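Local structure of surface layer protein (Geobacillus stearothermophilus, 2RA1) at residues S237-T242 and T286-L291; P231-V236 and S319-T324; I94-Y99 and T137-R142. The protein forms part of the bacterial surface layer, associating with copies of itself, and probably binds cell-wall carbohydrate through the N-terminal region described here. All coordinates share one frame; numbering follows the deposited sequence.

Contact 1 of 3, residues S237-T242 and T286-L291; sequences SAIDST and TATVTL
The tight turn of a beta hairpin, which joins strand 233-240 to strand 243-248, delivers the carbonyl of T242 to the backbone of L291 at the end of strand 286-291. L291 N donates to T242 O over 2.7 Å, and the bond is almost straight, with 177° at the hydrogen. The donor nevertheless stands above the carbonyl plane, 37° out of it. The same oxygen is brushed by the backbone of the preceding residue, T290 CA lying 3.5 Å from T242 O in a CA-H...O contact, while T290 CG2 approaches it as well.

The turn is itself braced by a side chain: D240 OD1 takes the N-H of T242 at 2.8 Å from above the carboxylate plane, closing an Asx turn, and is also hydrogen-bonded to S243 OG. Upstream, the segments diverge to the two flanks of strand 243-248, and side chains alone bridge the gap. I239 turns CG1 to the side of its backbone N (chi1 -66°) and runs on extended, which carries CD1 over the intervening strand to T288 OG1, 3.7 Å away.

Backbone bonds of V289 with F244 and A287 with V246 continue the antiparallel ladder that L291 and T242 begin. The first (233-240), second (243-248) and fifth (286-291) strands thus lie side by side, which matches the A-B-E order of Ig-like sandwiches.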
loop_
_atom_site.group_PDB
_atom_site.type_symbol
_atom_site.label_atom_id
_atom_site.label_comp_id
_atom_site.label_asym_id
_atom_site.label_seq_id
_atom_site.Cartn_x
_atom_site.Cartn_y
_atom_site.Cartn_z
ATOM N N SER A 237 17.125 8.141 28.462
ATOM C CA SER A 237 18.066 9.185 28.091
ATOM C C SER A 237 17.947 10.312 29.078
ATOM O O SER A 237 16.848 10.634 29.518
ATOM C CB SER A 237 17.766 9.705 26.690
ATOM O OG SER A 237 16.376 9.856 26.504
ATOM N N ALA A 238 19.073 10.913 29.434
ATOM C CA ALA A 238 19.044 12.008 30.398
ATOM C C ALA A 238 18.319 13.188 29.781
ATOM O O ALA A 238 18.164 13.251 28.562
ATOM C CB ALA A 238 20.456 12.400 30.811
ATOM N N ILE A 239 17.869 14.110 30.625
ATOM C CA ILE A 239 17.216 15.338 30.174
ATOM C C ILE A 239 17.956 16.524 30.767
ATOM O O ILE A 239 18.491 17.372 30.058
ATOM C CB ILE A 239 15.764 15.407 30.656
ATOM C CG1 ILE A 239 14.928 14.302 30.009
ATOM C CG2 ILE A 239 15.172 16.778 30.340
ATOM C CD1 ILE A 239 13.584 14.105 30.682
ATOM N N ASP A 240 17.971 16.569 32.091
ATOM C CA ASP A 240 18.772 17.522 32.833
ATOM C C ASP A 240 19.499 16.757 33.936
ATOM O O ASP A 240 19.593 15.530 33.891
ATOM C CB ASP A 240 17.887 18.628 33.417
ATOM C CG ASP A 240 16.777 18.089 34.289
ATOM O OD1 ASP A 240 16.929 16.983 34.834
ATOM O OD2 ASP A 240 15.747 18.771 34.436
ATOM N N SER A 241 20.002 17.470 34.934
ATOM C CA SER A 241 20.803 16.826 35.970
ATOM C C SER A 241 19.968 16.131 37.038
ATOM O O SER A 241 20.517 15.491 37.921
ATOM C CB SER A 241 21.757 17.827 36.629
ATOM O OG SER A 241 21.038 18.858 37.279
ATOM N N THR A 242 18.650 16.242 36.960
ATOM C CA THR A 242 17.788 15.600 37.955
ATOM C C THR A 242 16.589 14.871 37.349
ATOM O O THR A 242 15.576 14.649 38.025
ATOM C CB THR A 242 17.276 16.599 38.995
ATOM O OG1 THR A 242 16.659 17.701 38.325
ATOM C CG2 THR A 242 18.423 17.095 39.868
ATOM N N THR A 286 5.800 7.373 26.839
ATOM C CA THR A 286 7.006 8.061 27.256
ATOM C C THR A 286 6.747 8.774 28.582
ATOM O O THR A 286 5.714 9.411 28.764
ATOM C CB THR A 286 7.484 9.053 26.174
ATOM O OG1 THR A 286 8.167 10.157 26.788
ATOM C CG2 THR A 286 6.296 9.583 25.380
ATOM N N ALA A 287 7.677 8.651 29.517
ATOM C CA ALA A 287 7.509 9.296 30.811
ATOM C C ALA A 287 8.773 10.009 31.235
ATOM O O ALA A 287 9.876 9.667 30.807
ATOM C CB ALA A 287 7.110 8.283 31.857
ATOM N N THR A 288 8.605 11.014 32.076
ATOM C CA THR A 288 9.742 11.697 32.663
ATOM C C THR A 288 9.886 11.292 34.128
ATOM O O THR A 288 8.944 11.406 34.919
ATOM C CB THR A 288 9.620 13.223 32.514
ATOM O OG1 THR A 288 9.936 13.583 31.159
ATOM C CG2 THR A 288 10.573 13.943 33.473
ATOM N N VAL A 289 11.064 10.781 34.471
ATOM C CA VAL A 289 11.357 10.420 35.846
ATOM C C VAL A 289 12.263 11.473 36.499
ATOM O O VAL A 289 13.355 11.767 36.015
ATOM C CB VAL A 289 11.989 9.018 35.948
ATOM C CG1 VAL A 289 12.417 8.727 37.379
ATOM C CG2 VAL A 289 11.006 7.956 35.456
ATOM N N THR A 290 11.775 12.055 37.590
ATOM C CA THR A 290 12.500 13.091 38.290
ATOM C C THR A 290 13.183 12.469 39.520
ATOM O O THR A 290 12.591 11.652 40.235
ATOM C CB THR A 290 11.551 14.246 38.692
ATOM O OG1 THR A 290 10.990 14.838 37.512
ATOM C CG2 THR A 290 12.290 15.307 39.465
ATOM N N LEU A 291 14.435 12.844 39.745
ATOM C CA LEU A 291 15.212 12.295 40.844
ATOM C C LEU A 291 15.326 13.316 41.967
ATOM O O LEU A 291 15.299 14.518 41.717
ATOM C CB LEU A 291 16.606 11.939 40.353
ATOM C CG LEU A 291 16.610 10.997 39.156
ATOM C CD1 LEU A 291 18.016 10.916 38.517
ATOM C CD2 LEU A 291 16.104 9.618 39.607
#

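Contact 2 of 3, residues P231-V236 and S319-T324; sequences PKVESV and STNEFT
V236 lays CG2 against the edge of the F323 ring, close to the ring plane, with V236 CG2 3.7 Å from F323 CD2. The methyl reaches this place because it stands between its own backbone N and carbonyl carbon, and from there it also rests on the opposing main chain, V236 CG2 lying 3.4 Å from E322 O. Further along its flank it meets the CB of N321, so three consecutive residues of strand 319-324 share one valine branch. F323 in turn sends its CB to within 3.4 Å of V236 O, and its ring lies against that of F244, the two planes about 25° apart.

At the other end, V233 and N321 meet at a slant. V233 CG1, anti to its backbone N (chi1 167°), comes up to the amide at 3.3 Å from N321 ND2. As modelled, S319 OG donates to N321 OD1 over 2.6 Å, in the carbonyl plane and on a lone pair. S319 itself packs on V233 CB.

The two strands run nearly parallel, 23° apart with axes 6.0 Å from each other at their closest, yet they meet through side chains, in part resting on main-chain oxygens, and not through backbone hydrogen bonds. Strand 233-236 pairs instead with strand 243-248, where E234 and S235 both face T247 in a classic beta bulge. The first and last strands of the domain, lying alongside in the same direction, are a recognisable feature of Ig-like sandwiches.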
loop_
_atom_site.group_PDB
_atom_site.type_symbol
_atom_site.label_atom_id
_atom_site.label_comp_id
_atom_site.label_asym_id
_atom_site.label_seq_id
_atom_site.Cartn_x
_atom_site.Cartn_y
_atom_site.Cartn_z
ATOM N N PRO A 231 4.746 -5.691 25.515
ATOM C CA PRO A 231 5.102 -4.348 25.991
ATOM C C PRO A 231 6.560 -4.308 26.425
ATOM O O PRO A 231 6.986 -5.130 27.238
ATOM C CB PRO A 231 4.181 -4.155 27.205
ATOM C CG PRO A 231 3.768 -5.554 27.589
ATOM C CD PRO A 231 3.618 -6.246 26.277
ATOM N N LYS A 232 7.325 -3.372 25.878
ATOM C CA LYS A 232 8.750 -3.345 26.152
ATOM C C LYS A 232 9.230 -1.955 26.554
ATOM O O LYS A 232 8.638 -0.946 26.171
ATOM C CB LYS A 232 9.529 -3.819 24.930
ATOM C CG LYS A 232 10.871 -4.433 25.263
ATOM C CD LYS A 232 10.809 -5.939 25.163
ATOM C CE LYS A 232 10.503 -6.379 23.731
ATOM N NZ LYS A 232 9.063 -6.242 23.365
ATOM N N VAL A 233 10.293 -1.917 27.352
ATOM C CA VAL A 233 10.995 -0.675 27.626
ATOM C C VAL A 233 12.005 -0.523 26.520
ATOM O O VAL A 233 12.855 -1.394 26.323
ATOM C CB VAL A 233 11.746 -0.704 28.980
ATOM C CG1 VAL A 233 12.715 0.468 29.078
ATOM C CG2 VAL A 233 10.767 -0.697 30.136
ATOM N N GLU A 234 11.914 0.583 25.796
ATOM C CA GLU A 234 12.769 0.789 24.642
ATOM C C GLU A 234 14.056 1.531 24.976
ATOM O O GLU A 234 15.107 1.228 24.412
ATOM C CB GLU A 234 12.014 1.517 23.535
ATOM C CG GLU A 234 12.635 1.346 22.159
ATOM C CD GLU A 234 11.911 2.143 21.093
ATOM O OE1 GLU A 234 11.553 1.555 20.049
ATOM O OE2 GLU A 234 11.693 3.357 21.304
ATOM N N SER A 235 13.996 2.499 25.881
ATOM C CA SER A 235 15.190 3.300 26.122
ATOM C C SER A 235 15.085 4.309 27.251
ATOM O O SER A 235 14.000 4.673 27.702
ATOM C CB SER A 235 15.603 4.032 24.835
ATOM O OG SER A 235 14.657 5.034 24.488
ATOM N N VAL A 236 16.245 4.770 27.694
ATOM C CA VAL A 236 16.307 5.864 28.640
ATOM C C VAL A 236 17.375 6.864 28.200
ATOM O O VAL A 236 18.388 6.490 27.604
ATOM C CB VAL A 236 16.517 5.358 30.086
ATOM C CG1 VAL A 236 15.268 4.606 30.560
ATOM C CG2 VAL A 236 17.779 4.477 30.213
ATOM N N SER A 319 13.392 -4.911 33.034
ATOM C CA SER A 319 14.318 -4.519 32.003
ATOM C C SER A 319 15.422 -3.652 32.574
ATOM O O SER A 319 15.241 -2.961 33.578
ATOM C CB SER A 319 13.559 -3.781 30.909
ATOM O OG SER A 319 14.440 -3.308 29.917
ATOM N N THR A 320 16.573 -3.711 31.929
ATOM C CA THR A 320 17.720 -2.925 32.328
ATOM C C THR A 320 18.119 -2.071 31.146
ATOM O O THR A 320 18.241 -2.564 30.028
ATOM C CB THR A 320 18.872 -3.832 32.673
ATOM O OG1 THR A 320 18.400 -4.851 33.556
ATOM C CG2 THR A 320 19.991 -3.049 33.323
ATOM N N ASN A 321 18.289 -0.780 31.389
ATOM C CA ASN A 321 18.577 0.168 30.329
ATOM C C ASN A 321 19.410 1.294 30.902
ATOM O O ASN A 321 19.107 1.801 31.981
ATOM C CB ASN A 321 17.279 0.723 29.751
ATOM C CG ASN A 321 16.270 -0.362 29.442
ATOM O OD1 ASN A 321 15.910 -1.159 30.308
ATOM N ND2 ASN A 321 15.800 -0.394 28.202
ATOM N N GLU A 322 20.470 1.675 30.202
ATOM C CA GLU A 322 21.339 2.735 30.702
ATOM C C GLU A 322 21.295 4.007 29.853
ATOM O O GLU A 322 20.812 4.018 28.716
ATOM C CB GLU A 322 22.788 2.246 30.920
ATOM C CG GLU A 322 23.458 1.570 29.718
ATOM C CD GLU A 322 24.935 1.217 29.967
ATOM O OE1 GLU A 322 25.799 1.720 29.202
ATOM O OE2 GLU A 322 25.229 0.442 30.915
ATOM N N PHE A 323 21.764 5.090 30.454
ATOM C CA PHE A 323 21.996 6.339 29.746
ATOM C C PHE A 323 23.213 6.957 30.408
ATOM O O PHE A 323 23.618 6.536 31.501
ATOM C CB PHE A 323 20.789 7.279 29.860
ATOM C CG PHE A 323 20.530 7.761 31.256
ATOM C CD1 PHE A 323 21.238 8.840 31.777
ATOM C CD2 PHE A 323 19.597 7.124 32.060
ATOM C CE1 PHE A 323 21.007 9.286 33.076
ATOM C CE2 PHE A 323 19.365 7.556 33.360
ATOM C CZ PHE A 323 20.068 8.641 33.871
ATOM N N THR A 324 23.802 7.938 29.738
ATOM C CA THR A 324 25.004 8.595 30.218
ATOM C C THR A 324 24.667 10.052 30.202
ATOM O O THR A 324 24.103 10.545 29.217
ATOM C CB THR A 324 26.210 8.349 29.270
ATOM O OG1 THR A 324 26.435 6.943 29.136
ATOM C CG2 THR A 324 27.488 8.993 29.813
#

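Contact 3 of 3, residues I94-Y99 and T137-R142; sequences IDAYNY and TVILDR
The ring of Y99 and the side chain of L140 cross at about a right angle, and both leucine methyls come to the edge of the ring: L140 CD1 lies 3.4 Å from Y99 CD2, and L140 CD2 lies 3.8 Å from Y99 CE2. Y99 swings its ring out from helix 89-115 with CG anti to the backbone N (chi1 163°), which lays it along the flank of the 137-142 segment. L140 CD1 is shared, for it also touches A96 CB at 3.6 Å, filling the angle between the small alanine and the aromatic edge.

I139 works one step over. Its CG2 branch, opposite the backbone N, presses on the helix surface itself, with I139 CG2 3.5 Å from D95 O and 3.6 Å from A96 CA. It also reaches the CB of Y99, so this one methyl spans a full turn of the helix, while the CD1 branch approaches the tyrosine obliquely.

The polar end of Y99 is spoken for: its hydroxyl is hydrogen-bonded to E132 O, in helix 119-135. A phenylalanine in its place would probably leave E132 O without that donor and the ring freer to shift along the leucine.

The short, weakly bonded helix 138-141, which in the chain links helix 119-135 to helix 146-166, thus leans on one side of helix 89-115. L152 of helix 146-166 also reaches A96, and the other side of helix 89-115 rests on helix 34-58 through I94, Y97 and N98.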
loop_
_atom_site.group_PDB
_atom_site.type_symbol
_atom_site.label_atom_id
_atom_site.label_comp_id
_atom_site.label_asym_id
_atom_site.label_seq_id
_atom_site.Cartn_x
_atom_site.Cartn_y
_atom_site.Cartn_z
ATOM N N ILE A 94 -16.456 -19.265 -33.159
ATOM C CA ILE A 94 -17.440 -19.597 -32.139
ATOM C C ILE A 94 -16.802 -19.567 -30.753
ATOM O O ILE A 94 -17.305 -18.893 -29.853
ATOM C CB ILE A 94 -18.147 -20.940 -32.405
ATOM C CG1 ILE A 94 -19.099 -20.797 -33.597
ATOM C CG2 ILE A 94 -18.957 -21.384 -31.184
ATOM C CD1 ILE A 94 -19.588 -22.129 -34.165
ATOM N N ASP A 95 -15.682 -20.276 -30.606
ATOM C CA ASP A 95 -14.948 -20.365 -29.337
ATOM C C ASP A 95 -14.494 -19.023 -28.797
ATOM O O ASP A 95 -14.485 -18.810 -27.594
ATOM C CB ASP A 95 -13.711 -21.253 -29.499
ATOM C CG ASP A 95 -14.061 -22.720 -29.706
ATOM O OD1 ASP A 95 -15.259 -23.094 -29.652
ATOM O OD2 ASP A 95 -13.115 -23.503 -29.916
ATOM N N ALA A 96 -14.091 -18.136 -29.698
ATOM C CA ALA A 96 -13.607 -16.816 -29.325
ATOM C C ALA A 96 -14.765 -15.891 -28.988
ATOM O O ALA A 96 -14.684 -15.094 -28.049
ATOM C CB ALA A 96 -12.773 -16.230 -30.450
ATOM N N TYR A 97 -15.841 -15.989 -29.760
ATOM C CA TYR A 97 -17.011 -15.192 -29.466
ATOM C C TYR A 97 -17.598 -15.600 -28.111
ATOM O O TYR A 97 -17.981 -14.755 -27.314
ATOM C CB TYR A 97 -18.072 -15.308 -30.569
ATOM C CG TYR A 97 -19.256 -14.414 -30.316
ATOM C CD1 TYR A 97 -19.279 -13.115 -30.801
ATOM C CD2 TYR A 97 -20.346 -14.858 -29.568
ATOM C CE1 TYR A 97 -20.365 -12.277 -30.551
ATOM C CE2 TYR A 97 -21.435 -14.032 -29.323
ATOM C CZ TYR A 97 -21.431 -12.738 -29.816
ATOM O OH TYR A 97 -22.505 -11.899 -29.580
ATOM N N ASN A 98 -17.685 -16.903 -27.880
ATOM C CA ASN A 98 -18.099 -17.439 -26.601
ATOM C C ASN A 98 -17.141 -17.044 -25.464
ATOM O O ASN A 98 -17.575 -16.705 -24.363
ATOM C CB ASN A 98 -18.195 -18.958 -26.690
ATOM C CG ASN A 98 -19.396 -19.427 -27.497
ATOM O OD1 ASN A 98 -20.300 -18.650 -27.795
ATOM N ND2 ASN A 98 -19.413 -20.707 -27.839
ATOM N N TYR A 99 -15.838 -17.077 -25.722
ATOM C CA TYR A 99 -14.893 -16.666 -24.700
ATOM C C TYR A 99 -15.131 -15.202 -24.354
ATOM O O TYR A 99 -15.203 -14.828 -23.182
ATOM C CB TYR A 99 -13.465 -16.858 -25.169
ATOM C CG TYR A 99 -12.437 -16.092 -24.352
ATOM C CD1 TYR A 99 -12.125 -16.476 -23.063
ATOM C CD2 TYR A 99 -11.790 -14.980 -24.876
ATOM C CE1 TYR A 99 -11.191 -15.789 -22.308
ATOM C CE2 TYR A 99 -10.846 -14.288 -24.142
ATOM C CZ TYR A 99 -10.545 -14.697 -22.852
ATOM O OH TYR A 99 -9.596 -14.008 -22.099
ATOM N N THR A 137 -6.871 -16.003 -23.267
ATOM C CA THR A 137 -6.938 -15.031 -24.347
ATOM C C THR A 137 -6.345 -15.564 -25.642
ATOM O O THR A 137 -6.605 -15.010 -26.712
ATOM C CB THR A 137 -6.267 -13.697 -24.015
ATOM O OG1 THR A 137 -4.995 -13.944 -23.392
ATOM C CG2 THR A 137 -7.172 -12.863 -23.122
ATOM N N VAL A 138 -5.539 -16.618 -25.542
ATOM C CA VAL A 138 -4.980 -17.261 -26.726
ATOM C C VAL A 138 -6.096 -17.728 -27.696
ATOM O O VAL A 138 -5.904 -17.777 -28.920
ATOM C CB VAL A 138 -4.113 -18.443 -26.322
ATOM C CG1 VAL A 138 -4.883 -19.342 -25.359
ATOM C CG2 VAL A 138 -3.651 -19.215 -27.561
ATOM N N ILE A 139 -7.256 -18.068 -27.138
ATOM C CA ILE A 139 -8.434 -18.417 -27.926
ATOM C C ILE A 139 -8.678 -17.365 -29.000
ATOM O O ILE A 139 -9.010 -17.683 -30.144
ATOM C CB ILE A 139 -9.690 -18.548 -27.023
ATOM C CG1 ILE A 139 -9.549 -19.754 -26.093
ATOM C CG2 ILE A 139 -10.951 -18.696 -27.851
ATOM C CD1 ILE A 139 -10.796 -20.073 -25.300
ATOM N N LEU A 140 -8.519 -16.109 -28.614
ATOM C CA LEU A 140 -8.664 -14.986 -29.529
ATOM C C LEU A 140 -7.614 -15.001 -30.633
ATOM O O LEU A 140 -7.898 -14.603 -31.755
ATOM C CB LEU A 140 -8.577 -13.666 -28.769
ATOM C CG LEU A 140 -9.905 -13.064 -28.332
ATOM C CD1 LEU A 140 -10.925 -14.169 -28.084
ATOM C CD2 LEU A 140 -9.708 -12.171 -27.093
ATOM N N ASP A 141 -6.398 -15.428 -30.315
ATOM C CA ASP A 141 -5.350 -15.470 -31.330
ATOM C C ASP A 141 -5.708 -16.399 -32.526
ATOM O O ASP A 141 -5.339 -16.124 -33.667
ATOM C CB ASP A 141 -4.005 -15.890 -30.714
ATOM C CG ASP A 141 -3.619 -15.069 -29.470
ATOM O OD1 ASP A 141 -3.915 -13.850 -29.396
ATOM O OD2 ASP A 141 -2.988 -15.658 -28.562
ATOM N N ARG A 142 -6.406 -17.500 -32.248
ATOM C CA ARG A 142 -6.786 -18.472 -33.276
ATOM C C ARG A 142 -7.885 -17.987 -34.233
ATOM O O ARG A 142 -8.306 -18.714 -35.111
ATOM C CB ARG A 142 -7.273 -19.770 -32.624
ATOM C CG ARG A 142 -6.251 -20.436 -31.740
ATOM C CD ARG A 142 -6.578 -21.908 -31.549
ATOM N NE ARG A 142 -7.237 -22.139 -30.270
ATOM C CZ ARG A 142 -6.608 -22.147 -29.097
ATOM N NH1 ARG A 142 -5.295 -21.937 -29.036
ATOM N NH2 ARG A 142 -7.292 -22.363 -27.982
#

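Overall arrangement
Contacts 1 and 2 use consecutive parts of strand 233-240 in one Ig-like domain, their centres 13 Å apart, and meet where S237 and A238 pack on F323. Contact 1 is nested inside the chain loop that contact 2 closes. Their chemistry differs with position: contact 1 rests chiefly on a backbone bond at a hairpin end, whereas contact 2 joins edge strands through buried valines and phenylalanine beside a serine-asparagine pair. Contact 3 belongs to the helical part, about 66 Å from contact 2 and 74 Å from contact 1 between centres, and is mainly apolar. All three are partly buried, each mixing interior residues with exposed ones.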